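Local coordinates for hypothetical exported protein (Streptococcus pyogenes, PDB 3PSQ) that is a class B sortase involved in pilus assembly, with a predicted active-site cysteine and hydrolase activity inferred for its family, at residues Lys132-Phe144 with Thr194-Glu206. Sequence-based numbering, arbitrary orientation. Where two conformers were deposited one is given.
Sequences KINIFACIQTDAF and TTDGRIIVIGQIE. With ZN (zinc ion), chain M.
Glu206 OE1 is gripped twice, by Asn134 ND2, which donates to it at 2.6 Å, and by a zinc ion. OE1 is the longer zinc ligand, at 2.5 Å, and Glu206 OE2 the closer one, at 2.0 Å. The side-chain N-H at Asn134 ND2 meets OE1 nearly straight (174°), with the oxygen in the amide plane; the carboxylate plane is turned 70° from the amide. A zinc-bound water also accepts from Lys132 NZ. From this site inward, strands 130-142 and 197-205 run antiparallel in the sortase beta-sheet. A classic beta bulge shifts their register: Ile202 O accepts from Phe136 N at 3.0 Å and, weakly, from Ala137 N. With chi1 65°, the Phe136 ring lies across Ile202, whose CG2 makes a CH-pi contact with its face. Ile202 CG2 also touches Ala137 CB at 3.6 Å and Ile139 CD1, and Ile166 of helix 159-167 touches all three residues. At the other end Ala143 CB lies over one face of the Arg198 guanidinium, 3.4 Å from NH2. Arg198 NH1 donates a hydrogen bond back to Gly197 O. These contacts would limit the guanidinium's turning beside Cys190, the predicted nucleophile, consistent with Arg198's predicted transition-state role.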
ATOM      1  N   LYS A 132      -8.911  -7.571   6.162  1.00 53.79           N
ATOM      2  CA  LYS A 132      -7.804  -8.478   6.125  1.00 53.57           C
ATOM      3  C   LYS A 132      -7.496  -8.584   4.665  1.00 52.40           C
ATOM      4  O   LYS A 132      -8.403  -8.696   3.837  1.00 52.65           O
ATOM      5  CB  LYS A 132      -8.191  -9.841   6.710  1.00 54.34           C
ATOM      6  CG  LYS A 132      -7.117 -10.885   6.645  1.00 56.70           C
ATOM      7  CD  LYS A 132      -7.578 -12.148   7.382  1.00 64.81           C
ATOM      8  CE  LYS A 132      -7.008 -13.410   6.705  1.00 67.29           C
ATOM      9  NZ  LYS A 132      -7.428 -14.673   7.396  1.00 68.97           N
ATOM     10  N   ILE A 133      -6.224  -8.503   4.339  1.00 50.96           N
ATOM     11  CA  ILE A 133      -5.836  -8.561   2.956  1.00 50.52           C
ATOM     12  C   ILE A 133      -4.949  -9.760   2.788  1.00 50.25           C
ATOM     13  O   ILE A 133      -4.018  -9.920   3.559  1.00 51.07           O
ATOM     14  CB  ILE A 133      -5.065  -7.265   2.551  1.00 50.12           C
ATOM     15  CG1 ILE A 133      -5.983  -6.048   2.629  1.00 49.66           C
ATOM     16  CG2 ILE A 133      -4.496  -7.386   1.187  1.00 48.96           C
ATOM     17  CD1 ILE A 133      -6.070  -5.396   4.003  1.00 45.63           C
ATOM     18  N   ASN A 134      -5.230 -10.596   1.786  1.00 50.17           N
ATOM     19  CA  ASN A 134      -4.420 -11.781   1.501  1.00 50.41           C
ATOM     20  C   ASN A 134      -3.341 -11.467   0.429  1.00 50.14           C
ATOM     21  O   ASN A 134      -3.678 -11.200  -0.728  1.00 49.80           O
ATOM     22  CB  ASN A 134      -5.323 -12.931   0.976  1.00 51.01           C
ATOM     23  CG  ASN A 134      -6.442 -13.309   1.946  1.00 52.34           C
ATOM     24  OD1 ASN A 134      -6.178 -13.701   3.086  1.00 56.90           O
ATOM     25  ND2 ASN A 134      -7.691 -13.200   1.498  1.00 49.56           N
ATOM     26  N   ILE A 135      -2.066 -11.529   0.794  1.00 49.46           N
ATOM     27  CA  ILE A 135      -0.983 -11.164  -0.123  1.00 49.43           C
ATOM     28  C   ILE A 135      -0.789 -12.215  -1.213  1.00 49.90           C
ATOM     29  O   ILE A 135      -0.723 -13.412  -0.914  1.00 50.38           O
ATOM     30  CB  ILE A 135       0.370 -10.970   0.655  1.00 49.50           C
ATOM     31  CG1 ILE A 135       0.203  -9.928   1.776  1.00 48.97           C
ATOM     32  CG2 ILE A 135       1.528 -10.655  -0.315  1.00 47.69           C
ATOM     33  CD1 ILE A 135       1.382  -9.835   2.738  1.00 49.01           C
ATOM     34  N   PHE A 136      -0.681 -11.806  -2.472  1.00 49.05           N
ATOM     35  CA  PHE A 136      -0.426 -12.803  -3.511  1.00 49.30           C
ATOM     36  C   PHE A 136       0.750 -12.491  -4.424  1.00 49.60           C
ATOM     37  O   PHE A 136       1.140 -13.345  -5.187  1.00 51.17           O
ATOM     38  CB  PHE A 136      -1.679 -13.103  -4.351  1.00 49.23           C
ATOM     39  CG  PHE A 136      -2.170 -11.941  -5.166  1.00 48.59           C
ATOM     40  CD1 PHE A 136      -1.682 -11.718  -6.443  1.00 48.18           C
ATOM     41  CD2 PHE A 136      -3.123 -11.079  -4.656  1.00 46.82           C
ATOM     42  CE1 PHE A 136      -2.129 -10.632  -7.199  1.00 48.29           C
ATOM     43  CE2 PHE A 136      -3.592  -9.992  -5.406  1.00 47.08           C
ATOM     44  CZ  PHE A 136      -3.103  -9.774  -6.671  1.00 47.74           C
ATOM     45  N   ALA A 137       1.328 -11.290  -4.357  1.00 49.29           N
ATOM     46  CA  ALA A 137       2.470 -10.972  -5.228  1.00 48.54           C
ATOM     47  C   ALA A 137       3.419  -9.943  -4.634  1.00 48.52           C
ATOM     48  O   ALA A 137       2.998  -9.014  -3.944  1.00 48.03           O
ATOM     49  CB  ALA A 137       1.986 -10.494  -6.599  1.00 48.90           C
ATOM     50  N   CYS A 138       4.705 -10.125  -4.927  1.00 48.44           N
ATOM     51  CA  CYS A 138       5.716  -9.099  -4.741  1.00 48.54           C
ATOM     52  C   CYS A 138       6.248  -8.729  -6.109  1.00 48.68           C
ATOM     53  O   CYS A 138       6.768  -9.586  -6.828  1.00 48.64           O
ATOM     54  CB  CYS A 138       6.863  -9.662  -3.912  1.00 49.11           C
ATOM     55  SG  CYS A 138       8.096  -8.436  -3.472  1.00 48.59           S
ATOM     56  N   ILE A 139       6.146  -7.456  -6.467  1.00 48.62           N
ATOM     57  CA  ILE A 139       6.420  -6.992  -7.844  1.00 48.49           C
ATOM     58  C   ILE A 139       7.657  -6.087  -7.935  1.00 49.09           C
ATOM     59  O   ILE A 139       7.888  -5.232  -7.063  1.00 48.81           O
ATOM     60  CB  ILE A 139       5.181  -6.208  -8.353  1.00 48.51           C
ATOM     61  CG1 ILE A 139       3.950  -7.127  -8.420  1.00 49.95           C
ATOM     62  CG2 ILE A 139       5.450  -5.453  -9.662  1.00 48.65           C
ATOM     63  CD1 ILE A 139       2.628  -6.409  -8.230  1.00 51.84           C
ATOM     64  N   GLN A 140       8.473  -6.295  -8.960  1.00 49.22           N
ATOM     65  CA  GLN A 140       9.521  -5.336  -9.260  0.50 49.79           C
ATOM     66  C   GLN A 140       9.185  -4.644 -10.564  1.00 50.00           C
ATOM     67  O   GLN A 140       9.031  -5.262 -11.624  1.00 49.30           O
ATOM     68  CB  GLN A 140      10.923  -5.938  -9.329  0.50 50.28           C
ATOM     69  CG  GLN A 140      11.980  -4.922  -9.839  0.50 51.69           C
ATOM     70  CD  GLN A 140      12.628  -4.076  -8.729  0.50 54.51           C
ATOM     71  OE1 GLN A 140      12.185  -2.961  -8.415  0.50 52.30           O
ATOM     72  NE2 GLN A 140      13.697  -4.614  -8.136  0.50 55.71           N
ATOM     73  N   THR A 141       9.035  -3.336 -10.464  1.00 49.29           N
ATOM     74  CA  THR A 141       8.670  -2.586 -11.614  1.00 48.85           C
ATOM     75  C   THR A 141       9.430  -1.280 -11.490  1.00 48.65           C
ATOM     76  O   THR A 141      10.376  -1.190 -10.713  1.00 48.12           O
ATOM     77  CB  THR A 141       7.129  -2.429 -11.686  1.00 48.36           C
ATOM     78  OG1 THR A 141       6.805  -1.784 -12.895  1.00 49.68           O
ATOM     79  CG2 THR A 141       6.571  -1.604 -10.530  1.00 48.25           C
ATOM     80  N   ASP A 142       9.065  -0.281 -12.279  1.00 49.09           N
ATOM     81  CA  ASP A 142       9.716   1.019 -12.123  1.00 49.36           C
ATOM     82  C   ASP A 142       8.683   2.148 -12.081  1.00 48.50           C
ATOM     83  O   ASP A 142       7.463   1.893 -12.204  1.00 49.12           O
ATOM     84  CB  ASP A 142      10.760   1.226 -13.206  1.00 48.65           C
ATOM     85  CG  ASP A 142      10.161   1.278 -14.572  1.00 50.32           C
ATOM     86  OD1 ASP A 142       9.030   1.767 -14.729  1.00 50.75           O
ATOM     87  OD2 ASP A 142      10.840   0.842 -15.513  1.00 54.20           O
ATOM     88  N   ALA A 143       9.168   3.375 -11.910  1.00 47.45           N
ATOM     89  CA  ALA A 143       8.315   4.550 -11.734  1.00 46.39           C
ATOM     90  C   ALA A 143       7.343   4.722 -12.898  1.00 46.73           C
ATOM     91  O   ALA A 143       6.358   5.444 -12.774  1.00 46.03           O
ATOM     92  CB  ALA A 143       9.178   5.817 -11.571  1.00 45.83           C
ATOM     93  N   PHE A 144       7.604   4.032 -14.013  1.00 46.87           N
ATOM     94  CA  PHE A 144       6.855   4.284 -15.240  1.00 47.71           C
ATOM     95  C   PHE A 144       5.962   3.158 -15.628  1.00 48.42           C
ATOM     96  O   PHE A 144       5.504   3.123 -16.758  1.00 49.32           O
ATOM     97  CB  PHE A 144       7.781   4.715 -16.402  1.00 47.16           C
ATOM     98  CG  PHE A 144       8.630   5.890 -16.037  1.00 47.32           C
ATOM     99  CD1 PHE A 144       8.108   7.197 -16.072  1.00 46.35           C
ATOM    100  CD2 PHE A 144       9.916   5.689 -15.530  1.00 45.48           C
ATOM    101  CE1 PHE A 144       8.872   8.263 -15.629  1.00 45.00           C
ATOM    102  CE2 PHE A 144      10.682   6.748 -15.114  1.00 43.10           C
ATOM    103  CZ  PHE A 144      10.163   8.034 -15.150  1.00 44.18           C
ATOM    104  N   THR A 194      17.751  -0.392  -8.073  1.00 65.14           N
ATOM    105  CA  THR A 194      17.529  -0.553  -9.538  1.00 64.57           C
ATOM    106  C   THR A 194      16.993   0.731 -10.201  1.00 63.28           C
ATOM    107  O   THR A 194      16.532   1.632  -9.500  1.00 62.77           O
ATOM    108  CB  THR A 194      16.636  -1.800  -9.901  1.00 64.61           C
ATOM    109  OG1 THR A 194      15.387  -1.740  -9.202  1.00 66.36           O
ATOM    110  CG2 THR A 194      17.343  -3.092  -9.535  1.00 65.54           C
ATOM    111  N   THR A 195      17.053   0.804 -11.541  1.00 61.73           N
ATOM    112  CA  THR A 195      16.815   2.086 -12.245  1.00 60.24           C
ATOM    113  C   THR A 195      15.357   2.527 -12.122  1.00 58.68           C
ATOM    114  O   THR A 195      14.463   1.846 -12.651  1.00 58.81           O
ATOM    115  CB  THR A 195      17.270   2.044 -13.742  1.00 60.83           C
ATOM    116  OG1 THR A 195      18.707   1.910 -13.810  1.00 61.66           O
ATOM    117  CG2 THR A 195      16.868   3.338 -14.501  1.00 60.11           C
ATOM    118  N   ASP A 196      15.125   3.655 -11.429  1.00 55.82           N
ATOM    119  CA  ASP A 196      13.761   4.173 -11.218  1.00 53.42           C
ATOM    120  C   ASP A 196      12.887   3.125 -10.550  1.00 51.39           C
ATOM    121  O   ASP A 196      11.670   3.135 -10.698  1.00 50.49           O
ATOM    122  CB  ASP A 196      13.151   4.579 -12.560  1.00 53.34           C
ATOM    123  CG  ASP A 196      13.973   5.647 -13.244  1.00 52.99           C
ATOM    124  OD1 ASP A 196      14.390   6.608 -12.569  1.00 53.68           O
ATOM    125  OD2 ASP A 196      14.212   5.549 -14.447  1.00 54.26           O
ATOM    126  N   GLY A 197      13.543   2.232  -9.807  1.00 49.40           N
ATOM    127  CA  GLY A 197      12.941   0.989  -9.394  1.00 47.01           C
ATOM    128  C   GLY A 197      11.834   1.215  -8.409  1.00 45.76           C
ATOM    129  O   GLY A 197      11.935   2.132  -7.568  1.00 44.81           O
ATOM    130  N   ARG A 198      10.763   0.411  -8.537  1.00 44.35           N
ATOM    131  CA  ARG A 198       9.665   0.438  -7.544  1.00 44.40           C
ATOM    132  C   ARG A 198       9.357  -0.970  -7.055  1.00 44.01           C
ATOM    133  O   ARG A 198       9.406  -1.928  -7.819  1.00 44.75           O
ATOM    134  CB  ARG A 198       8.384   1.117  -8.069  1.00 43.27           C
ATOM    135  CG  ARG A 198       8.514   2.562  -8.526  1.00 42.41           C
ATOM    136  CD  ARG A 198       8.630   3.532  -7.373  1.00 40.97           C
ATOM    137  NE  ARG A 198       8.765   4.922  -7.820  1.00 42.73           N
ATOM    138  CZ  ARG A 198       9.921   5.564  -7.994  1.00 45.92           C
ATOM    139  NH1 ARG A 198      11.075   4.935  -7.760  1.00 49.30           N
ATOM    140  NH2 ARG A 198       9.948   6.854  -8.375  1.00 46.09           N
ATOM    141  N   ILE A 199       9.052  -1.092  -5.777  1.00 43.28           N
ATOM    142  CA  ILE A 199       8.544  -2.348  -5.294  1.00 43.58           C
ATOM    143  C   ILE A 199       7.040  -2.238  -4.991  1.00 43.78           C
ATOM    144  O   ILE A 199       6.584  -1.231  -4.446  1.00 43.17           O
ATOM    145  CB  ILE A 199       9.332  -2.867  -4.045  1.00 43.12           C
ATOM    146  CG1 ILE A 199       8.804  -4.241  -3.641  1.00 43.03           C
ATOM    147  CG2 ILE A 199       9.260  -1.851  -2.907  1.00 42.11           C
ATOM    148  CD1 ILE A 199       9.656  -4.978  -2.621  1.00 43.98           C
ATOM    149  N   ILE A 200       6.279  -3.280  -5.331  1.00 44.29           N
ATOM    150  CA  ILE A 200       4.875  -3.334  -4.936  1.00 44.29           C
ATOM    151  C   ILE A 200       4.596  -4.688  -4.278  1.00 45.36           C
ATOM    152  O   ILE A 200       4.952  -5.728  -4.840  1.00 45.06           O
ATOM    153  CB  ILE A 200       3.922  -3.184  -6.160  1.00 44.28           C
ATOM    154  CG1 ILE A 200       4.216  -1.884  -6.921  1.00 45.33           C
ATOM    155  CG2 ILE A 200       2.471  -3.259  -5.720  1.00 42.71           C
ATOM    156  CD1 ILE A 200       3.382  -1.655  -8.174  1.00 44.14           C
ATOM    157  N   VAL A 201       3.989  -4.654  -3.092  1.00 45.82           N
ATOM    158  CA  VAL A 201       3.387  -5.810  -2.456  1.00 47.09           C
ATOM    159  C   VAL A 201       1.867  -5.660  -2.564  1.00 48.34           C
ATOM    160  O   VAL A 201       1.264  -4.681  -2.070  1.00 48.34           O
ATOM    161  CB  VAL A 201       3.770  -5.931  -0.980  1.00 46.95           C
ATOM    162  CG1 VAL A 201       2.967  -7.059  -0.298  1.00 48.22           C
ATOM    163  CG2 VAL A 201       5.280  -6.198  -0.824  1.00 46.92           C
ATOM    164  N   ILE A 202       1.248  -6.609  -3.257  1.00 49.55           N
ATOM    165  CA  ILE A 202      -0.197  -6.549  -3.500  1.00 50.46           C
ATOM    166  C   ILE A 202      -0.954  -7.723  -2.861  1.00 50.28           C
ATOM    167  O   ILE A 202      -0.479  -8.862  -2.860  1.00 50.20           O
ATOM    168  CB  ILE A 202      -0.502  -6.428  -5.009  1.00 50.52           C
ATOM    169  CG1 ILE A 202      -2.002  -6.460  -5.257  1.00 51.17           C
ATOM    170  CG2 ILE A 202       0.119  -7.562  -5.754  1.00 51.92           C
ATOM    171  CD1 ILE A 202      -2.354  -5.831  -6.566  1.00 52.44           C
ATOM    172  N   GLY A 203      -2.115  -7.431  -2.282  1.00 50.32           N
ATOM    173  CA  GLY A 203      -2.984  -8.479  -1.791  1.00 50.33           C
ATOM    174  C   GLY A 203      -4.447  -8.336  -2.199  1.00 51.06           C
ATOM    175  O   GLY A 203      -4.868  -7.299  -2.728  1.00 50.31           O
ATOM    176  N   GLN A 204      -5.236  -9.370  -1.923  1.00 52.04           N
ATOM    177  CA  GLN A 204      -6.690  -9.306  -2.157  1.00 53.46           C
ATOM    178  C   GLN A 204      -7.464  -9.186  -0.866  1.00 53.67           C
ATOM    179  O   GLN A 204      -7.214  -9.941   0.062  1.00 54.27           O
ATOM    180  CB  GLN A 204      -7.151 -10.545  -2.905  1.00 53.24           C
ATOM    181  CG  GLN A 204      -8.556 -10.490  -3.441  1.00 54.01           C
ATOM    182  CD  GLN A 204      -8.835 -11.724  -4.292  1.00 57.67           C
ATOM    183  OE1 GLN A 204      -8.691 -11.702  -5.514  1.00 59.65           O
ATOM    184  NE2 GLN A 204      -9.156 -12.826  -3.634  1.00 58.20           N
ATOM    185  N   ILE A 205      -8.386  -8.238  -0.793  1.00 55.00           N
ATOM    186  CA  ILE A 205      -9.204  -8.092   0.413  1.00 57.33           C
ATOM    187  C   ILE A 205      -9.987  -9.402   0.752  1.00 59.40           C
ATOM    188  O   ILE A 205     -10.697  -9.972  -0.087  1.00 59.24           O
ATOM    189  CB  ILE A 205     -10.185  -6.930   0.293  1.00 57.54           C
ATOM    190  CG1 ILE A 205      -9.449  -5.619  -0.021  1.00 57.34           C
ATOM    191  CG2 ILE A 205     -10.983  -6.781   1.566  1.00 56.22           C
ATOM    192  CD1 ILE A 205     -10.402  -4.451  -0.243  1.00 58.21           C
ATOM    193  N   GLU A 206      -9.810  -9.885   1.976  1.00 61.32           N
ATOM    194  CA  GLU A 206     -10.440 -11.106   2.441  1.00 62.78           C
ATOM    195  C   GLU A 206     -11.906 -11.138   2.054  1.00 63.22           C
ATOM    196  O   GLU A 206     -12.718 -10.441   2.676  1.00 63.87           O
ATOM    197  CB  GLU A 206     -10.304 -11.186   3.962  1.00 63.91           C
ATOM    198  CG  GLU A 206     -11.008 -12.381   4.614  1.00 66.27           C
ATOM    199  CD  GLU A 206     -10.395 -13.675   4.184  1.00 70.76           C
ATOM    200  OE1 GLU A 206      -9.667 -13.681   3.146  1.00 72.01           O
ATOM    201  OE2 GLU A 206     -10.634 -14.702   4.890  1.00 73.81           O
TER
HETATM  202 ZN    ZN M 317      -9.808 -16.142   3.705  0.80 82.92          ZN
HETATM  203  O   HOH W   1     -11.605  -8.518   5.211  1.00 52.39           O
HETATM  204  O   HOH W   2      -8.045 -15.777   4.949  1.00 72.26           O
HETATM  205  O   HOH W   3      -9.268 -12.983  -0.840  1.00 60.43           O
HETATM  206  O   HOH W   4     -12.149 -15.898   3.377  1.00 70.30           O